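Local structure of acetolactate synthase, small subunit (Thermotoga maritima, 2FGC) at residues K45-F55 / Q86-L94. The protein is the small subunit of acetolactate synthase, an ACT-domain protein of the regulatory-subunit family that probably tunes the activity of its large partner. Sequence-based numbering, arbitrary orientation.
Sequences KVANLFARRGF and QIEKQAYKL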
ATOM      1  N   LYS A  45      -3.194 -17.819  -5.078  1.00 54.29           N
ATOM      2  CA  LYS A  45      -2.133 -18.833  -5.056  1.00 53.96           C
ATOM      3  C   LYS A  45      -0.993 -18.545  -4.073  1.00 52.59           C
ATOM      4  O   LYS A  45      -0.592 -19.407  -3.281  1.00 48.84           O
ATOM      5  CB  LYS A  45      -1.571 -19.023  -6.460  1.00 54.38           C
ATOM      6  CG  LYS A  45      -2.320 -20.014  -7.265  1.00 57.34           C
ATOM      7  CD  LYS A  45      -1.557 -20.365  -8.526  1.00 65.25           C
ATOM      8  CE  LYS A  45      -2.067 -21.690  -9.101  1.00 72.46           C
ATOM      9  NZ  LYS A  45      -1.480 -21.969 -10.454  1.00 72.82           N
ATOM     10  N   VAL A  46      -0.472 -17.326  -4.116  1.00 56.43           N
ATOM     11  CA  VAL A  46       0.623 -16.963  -3.218  1.00 58.76           C
ATOM     12  C   VAL A  46       0.192 -16.875  -1.737  1.00 59.35           C
ATOM     13  O   VAL A  46       0.994 -17.199  -0.846  1.00 59.97           O
ATOM     14  CB  VAL A  46       1.386 -15.718  -3.709  1.00 59.12           C
ATOM     15  CG1 VAL A  46       0.445 -14.763  -4.425  1.00 66.48           C
ATOM     16  CG2 VAL A  46       2.124 -15.035  -2.552  1.00 63.34           C
ATOM     17  N   ALA A  47      -1.057 -16.455  -1.490  1.00 58.82           N
ATOM     18  CA  ALA A  47      -1.658 -16.517  -0.145  1.00 59.43           C
ATOM     19  C   ALA A  47      -1.747 -17.970   0.343  1.00 58.99           C
ATOM     20  O   ALA A  47      -1.452 -18.257   1.518  1.00 56.38           O
ATOM     21  CB  ALA A  47      -3.061 -15.882  -0.141  1.00 59.84           C
ATOM     22  N   ASN A  48      -2.158 -18.878  -0.548  1.00 59.16           N
ATOM     23  CA  ASN A  48      -2.273 -20.294  -0.188  1.00 62.33           C
ATOM     24  C   ASN A  48      -0.929 -20.886   0.243  1.00 63.54           C
ATOM     25  O   ASN A  48      -0.819 -21.467   1.336  1.00 60.81           O
ATOM     26  CB  ASN A  48      -2.912 -21.121  -1.318  1.00 64.32           C
ATOM     27  CG  ASN A  48      -4.435 -21.263  -1.175  1.00 68.20           C
ATOM     28  OD1 ASN A  48      -5.198 -20.731  -1.990  1.00 71.90           O
ATOM     29  ND2 ASN A  48      -4.875 -21.992  -0.141  1.00 67.34           N
ATOM     30  N   LEU A  49       0.084 -20.691  -0.607  1.00 67.05           N
ATOM     31  CA  LEU A  49       1.453 -21.182  -0.387  1.00 71.16           C
ATOM     32  C   LEU A  49       2.055 -20.671   0.902  1.00 71.54           C
ATOM     33  O   LEU A  49       2.836 -21.355   1.552  1.00 72.90           O
ATOM     34  CB  LEU A  49       2.379 -20.746  -1.534  1.00 73.56           C
ATOM     35  CG  LEU A  49       3.887 -21.007  -1.348  1.00 76.10           C
ATOM     36  CD1 LEU A  49       4.253 -22.512  -1.413  1.00 77.52           C
ATOM     37  CD2 LEU A  49       4.651 -20.218  -2.364  1.00 81.66           C
ATOM     38  N   PHE A  50       1.716 -19.448   1.258  1.00 72.39           N
ATOM     39  CA  PHE A  50       2.289 -18.864   2.450  1.00 74.72           C
ATOM     40  C   PHE A  50       1.584 -19.299   3.708  1.00 74.59           C
ATOM     41  O   PHE A  50       2.234 -19.531   4.730  1.00 75.84           O
ATOM     42  CB  PHE A  50       2.361 -17.358   2.305  1.00 76.34           C
ATOM     43  CG  PHE A  50       3.447 -16.930   1.383  1.00 80.43           C
ATOM     44  CD1 PHE A  50       3.980 -17.843   0.457  1.00 84.47           C
ATOM     45  CD2 PHE A  50       3.959 -15.647   1.431  1.00 79.29           C
ATOM     46  CE1 PHE A  50       4.999 -17.482  -0.405  1.00 88.18           C
ATOM     47  CE2 PHE A  50       4.980 -15.269   0.566  1.00 84.44           C
ATOM     48  CZ  PHE A  50       5.497 -16.189  -0.358  1.00 84.45           C
ATOM     49  N   ALA A  51       0.263 -19.438   3.616  1.00 73.53           N
ATOM     50  CA  ALA A  51      -0.536 -19.954   4.717  1.00 73.48           C
ATOM     51  C   ALA A  51      -0.209 -21.427   5.010  1.00 74.52           C
ATOM     52  O   ALA A  51       0.108 -21.767   6.158  1.00 74.10           O
ATOM     53  CB  ALA A  51      -2.017 -19.750   4.447  1.00 72.24           C
ATOM     54  N   ARG A  52      -0.249 -22.278   3.975  1.00 75.51           N
ATOM     55  CA  ARG A  52       0.064 -23.718   4.113  1.00 76.76           C
ATOM     56  C   ARG A  52       1.575 -24.009   4.032  1.00 77.23           C
ATOM     57  O   ARG A  52       2.001 -25.010   3.424  1.00 76.98           O
ATOM     58  CB  ARG A  52      -0.723 -24.575   3.095  1.00 76.10           C
ATOM     59  N   ARG A  53       2.360 -23.107   4.633  1.00 76.59           N
ATOM     60  CA  ARG A  53       3.799 -23.280   4.865  1.00 74.76           C
ATOM     61  C   ARG A  53       4.220 -22.740   6.256  1.00 74.77           C
ATOM     62  O   ARG A  53       5.384 -22.877   6.667  1.00 73.96           O
ATOM     63  CB  ARG A  53       4.610 -22.626   3.742  1.00 72.58           C
ATOM     64  CG  ARG A  53       5.991 -23.204   3.553  1.00 69.36           C
ATOM     65  CD  ARG A  53       5.890 -24.598   2.983  1.00 66.68           C
ATOM     66  NE  ARG A  53       7.074 -25.404   3.251  1.00 70.98           N
ATOM     67  CZ  ARG A  53       7.095 -26.488   4.031  1.00 80.32           C
ATOM     68  NH1 ARG A  53       5.998 -26.916   4.651  1.00 83.30           N
ATOM     69  NH2 ARG A  53       8.225 -27.156   4.195  1.00 81.56           N
ATOM     70  N   GLY A  54       3.266 -22.138   6.973  1.00 73.66           N
ATOM     71  CA  GLY A  54       3.507 -21.610   8.312  1.00 74.22           C
ATOM     72  C   GLY A  54       4.387 -20.368   8.311  1.00 76.97           C
ATOM     73  O   GLY A  54       5.330 -20.280   9.104  1.00 78.27           O
ATOM     74  N   PHE A  55       4.077 -19.419   7.418  1.00 74.65           N
ATOM     75  CA  PHE A  55       4.785 -18.137   7.320  1.00 74.72           C
ATOM     76  C   PHE A  55       4.055 -16.994   8.033  1.00 73.56           C
ATOM     77  O   PHE A  55       2.888 -16.702   7.748  1.00 74.92           O
ATOM     78  CB  PHE A  55       5.026 -17.759   5.856  1.00 73.56           C
ATOM     79  CG  PHE A  55       6.080 -18.597   5.176  1.00 77.23           C
ATOM     80  CD1 PHE A  55       7.263 -18.934   5.835  1.00 77.07           C
ATOM     81  CD2 PHE A  55       5.897 -19.039   3.865  1.00 75.79           C
ATOM     82  CE1 PHE A  55       8.236 -19.702   5.199  1.00 78.93           C
ATOM     83  CE2 PHE A  55       6.870 -19.793   3.220  1.00 75.90           C
ATOM     84  CZ  PHE A  55       8.038 -20.133   3.888  1.00 77.93           C
ATOM     85  N   GLN A  86      13.815 -20.104   3.005  1.00 66.21           N
ATOM     86  CA  GLN A  86      12.579 -20.854   2.970  1.00 64.57           C
ATOM     87  C   GLN A  86      11.570 -20.249   2.029  1.00 63.52           C
ATOM     88  O   GLN A  86      11.064 -20.913   1.151  1.00 63.79           O
ATOM     89  CB  GLN A  86      11.995 -20.955   4.367  1.00 63.26           C
ATOM     90  CG  GLN A  86      12.392 -22.217   5.072  1.00 68.33           C
ATOM     91  CD  GLN A  86      11.570 -23.413   4.617  1.00 74.28           C
ATOM     92  OE1 GLN A  86      10.369 -23.517   4.918  1.00 74.39           O
ATOM     93  NE2 GLN A  86      12.219 -24.331   3.900  1.00 72.83           N
ATOM     94  N   ILE A  87      11.297 -18.973   2.212  1.00 64.87           N
ATOM     95  CA  ILE A  87      10.350 -18.254   1.396  1.00 66.30           C
ATOM     96  C   ILE A  87      10.739 -18.290  -0.070  1.00 65.75           C
ATOM     97  O   ILE A  87       9.898 -18.544  -0.920  1.00 65.44           O
ATOM     98  CB  ILE A  87      10.279 -16.820   1.869  1.00 66.88           C
ATOM     99  CG1 ILE A  87       9.358 -16.748   3.064  1.00 69.82           C
ATOM    100  CG2 ILE A  87       9.797 -15.901   0.771  1.00 67.55           C
ATOM    101  CD1 ILE A  87       9.196 -15.366   3.593  1.00 72.09           C
ATOM    102  N   GLU A  88      12.016 -18.030  -0.341  1.00 66.92           N
ATOM    103  CA  GLU A  88      12.604 -18.170  -1.665  1.00 69.15           C
ATOM    104  C   GLU A  88      12.292 -19.545  -2.252  1.00 66.73           C
ATOM    105  O   GLU A  88      11.563 -19.636  -3.221  1.00 66.11           O
ATOM    106  CB  GLU A  88      14.115 -17.944  -1.588  1.00 71.52           C
ATOM    107  CG  GLU A  88      14.828 -17.658  -2.914  1.00 81.04           C
ATOM    108  CD  GLU A  88      15.842 -16.508  -2.782  1.00 94.41           C
ATOM    109  OE1 GLU A  88      16.328 -16.269  -1.652  1.00 96.97           O
ATOM    110  OE2 GLU A  88      16.145 -15.828  -3.795  1.00 96.40           O
ATOM    111  N   LYS A  89      12.809 -20.603  -1.638  1.00 64.96           N
ATOM    112  CA  LYS A  89      12.554 -21.966  -2.096  1.00 63.70           C
ATOM    113  C   LYS A  89      11.082 -22.227  -2.440  1.00 63.08           C
ATOM    114  O   LYS A  89      10.788 -22.697  -3.523  1.00 66.06           O
ATOM    115  CB  LYS A  89      13.053 -22.970  -1.060  1.00 63.62           C
ATOM    116  CG  LYS A  89      12.877 -24.417  -1.455  1.00 62.14           C
ATOM    117  CD  LYS A  89      13.229 -25.357  -0.294  1.00 63.88           C
ATOM    118  N   GLN A  90      10.176 -21.897  -1.522  1.00 62.48           N
ATOM    119  CA  GLN A  90       8.709 -22.126  -1.644  1.00 60.18           C
ATOM    120  C   GLN A  90       7.943 -21.219  -2.618  1.00 57.23           C
ATOM    121  O   GLN A  90       6.970 -21.658  -3.226  1.00 58.08           O
ATOM    122  CB  GLN A  90       8.020 -21.957  -0.281  1.00 60.66           C
ATOM    123  CG  GLN A  90       8.656 -22.718   0.864  1.00 62.64           C
ATOM    124  CD  GLN A  90       8.658 -24.196   0.649  1.00 67.44           C
ATOM    125  OE1 GLN A  90       7.718 -24.749   0.085  1.00 69.80           O
ATOM    126  NE2 GLN A  90       9.721 -24.857   1.093  1.00 69.94           N
ATOM    127  N   ALA A  91       8.325 -19.952  -2.718  1.00 50.44           N
ATOM    128  CA  ALA A  91       7.682 -19.073  -3.677  1.00 50.18           C
ATOM    129  C   ALA A  91       7.896 -19.583  -5.128  1.00 50.65           C
ATOM    130  O   ALA A  91       6.928 -19.703  -5.922  1.00 48.46           O
ATOM    131  CB  ALA A  91       8.195 -17.584  -3.501  1.00 49.59           C
ATOM    132  N   TYR A  92       9.156 -19.946  -5.424  1.00 47.91           N
ATOM    133  CA  TYR A  92       9.597 -20.344  -6.757  1.00 43.49           C
ATOM    134  C   TYR A  92       8.813 -21.522  -7.289  1.00 42.93           C
ATOM    135  O   TYR A  92       8.814 -21.770  -8.463  1.00 40.81           O
ATOM    136  CB  TYR A  92      11.129 -20.541  -6.838  1.00 41.37           C
ATOM    137  CG  TYR A  92      11.895 -19.236  -7.099  1.00 43.46           C
ATOM    138  CD1 TYR A  92      11.498 -18.356  -8.115  1.00 44.99           C
ATOM    139  CD2 TYR A  92      13.017 -18.882  -6.336  1.00 40.41           C
ATOM    140  CE1 TYR A  92      12.203 -17.159  -8.370  1.00 49.83           C
ATOM    141  CE2 TYR A  92      13.738 -17.695  -6.576  1.00 43.41           C
ATOM    142  CZ  TYR A  92      13.320 -16.827  -7.587  1.00 46.80           C
ATOM    143  OH  TYR A  92      14.018 -15.651  -7.806  1.00 47.19           O
ATOM    144  N   LYS A  93       8.049 -22.175  -6.434  1.00 41.75           N
ATOM    145  CA  LYS A  93       7.250 -23.307  -6.880  1.00 44.06           C
ATOM    146  C   LYS A  93       5.923 -22.871  -7.492  1.00 41.81           C
ATOM    147  O   LYS A  93       5.195 -23.665  -8.078  1.00 41.04           O
ATOM    148  CB  LYS A  93       7.034 -24.308  -5.739  1.00 46.12           C
ATOM    149  CG  LYS A  93       8.267 -24.499  -4.894  1.00 54.61           C
ATOM    150  CD  LYS A  93       8.308 -25.854  -4.228  1.00 59.74           C
ATOM    151  CE  LYS A  93       9.809 -26.214  -4.070  1.00 67.56           C
ATOM    152  NZ  LYS A  93      10.049 -27.030  -2.836  1.00 71.40           N
ATOM    153  N   LEU A  94       5.585 -21.606  -7.344  1.00 43.15           N
ATOM    154  CA  LEU A  94       4.518 -21.077  -8.158  1.00 44.26           C
ATOM    155  C   LEU A  94       5.173 -20.656  -9.446  1.00 42.23           C
ATOM    156  O   LEU A  94       6.176 -19.917  -9.434  1.00 41.70           O
ATOM    157  CB  LEU A  94       3.839 -19.892  -7.487  1.00 46.91           C
ATOM    158  CG  LEU A  94       2.889 -20.145  -6.335  1.00 51.90           C
ATOM    159  CD1 LEU A  94       2.155 -18.803  -6.185  1.00 62.68           C
ATOM    160  CD2 LEU A  94       1.918 -21.353  -6.531  1.00 47.60           C
TER
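Phe55 lays its ring against Ile87, whose CG1 stands over one face, 3.8 Å from the centroid and 13° off the ring normal, a CH-pi contact; a flat ring offers a broad face to this slim methylene. Gln90 can be followed outward from its backbone. Its CB meets Leu49 CD1 at 4.0 Å; CG touches Arg53 CG at 3.8 Å and the edge of the Phe55 ring; then a bend at chi2 brings the amide to the arginine. There CD is 3.3 Å from Arg53 NE, at the guanidinium edge, with the two planes 59° apart. Glutamine suits this place because its methylenes pack like a hydrocarbon while its uncharged amide adds no second charge. Leu94, closing the type I turn from Ala91, spreads its branched end so that CD1 lies 3.7 Å from Lys45 CB and near Val46. Midway, Phe50 CZ approaches Ala91 CB at 4.4 Å, at the ring edge. Gly54, tolerant of positive phi, completes a Schellman motif that closes helix 42-51. In this βαββαβ ACT domain helical pieces 45-51 and 86-91 run at 131° on one side of the sheet, where Phe50 touches Ile75 and Ile87 touches Val77. Carbon surface meeting in a partly buried seam, with Lys45 and Arg53 at exposed margins, suggests chiefly hydrophobic cohesion.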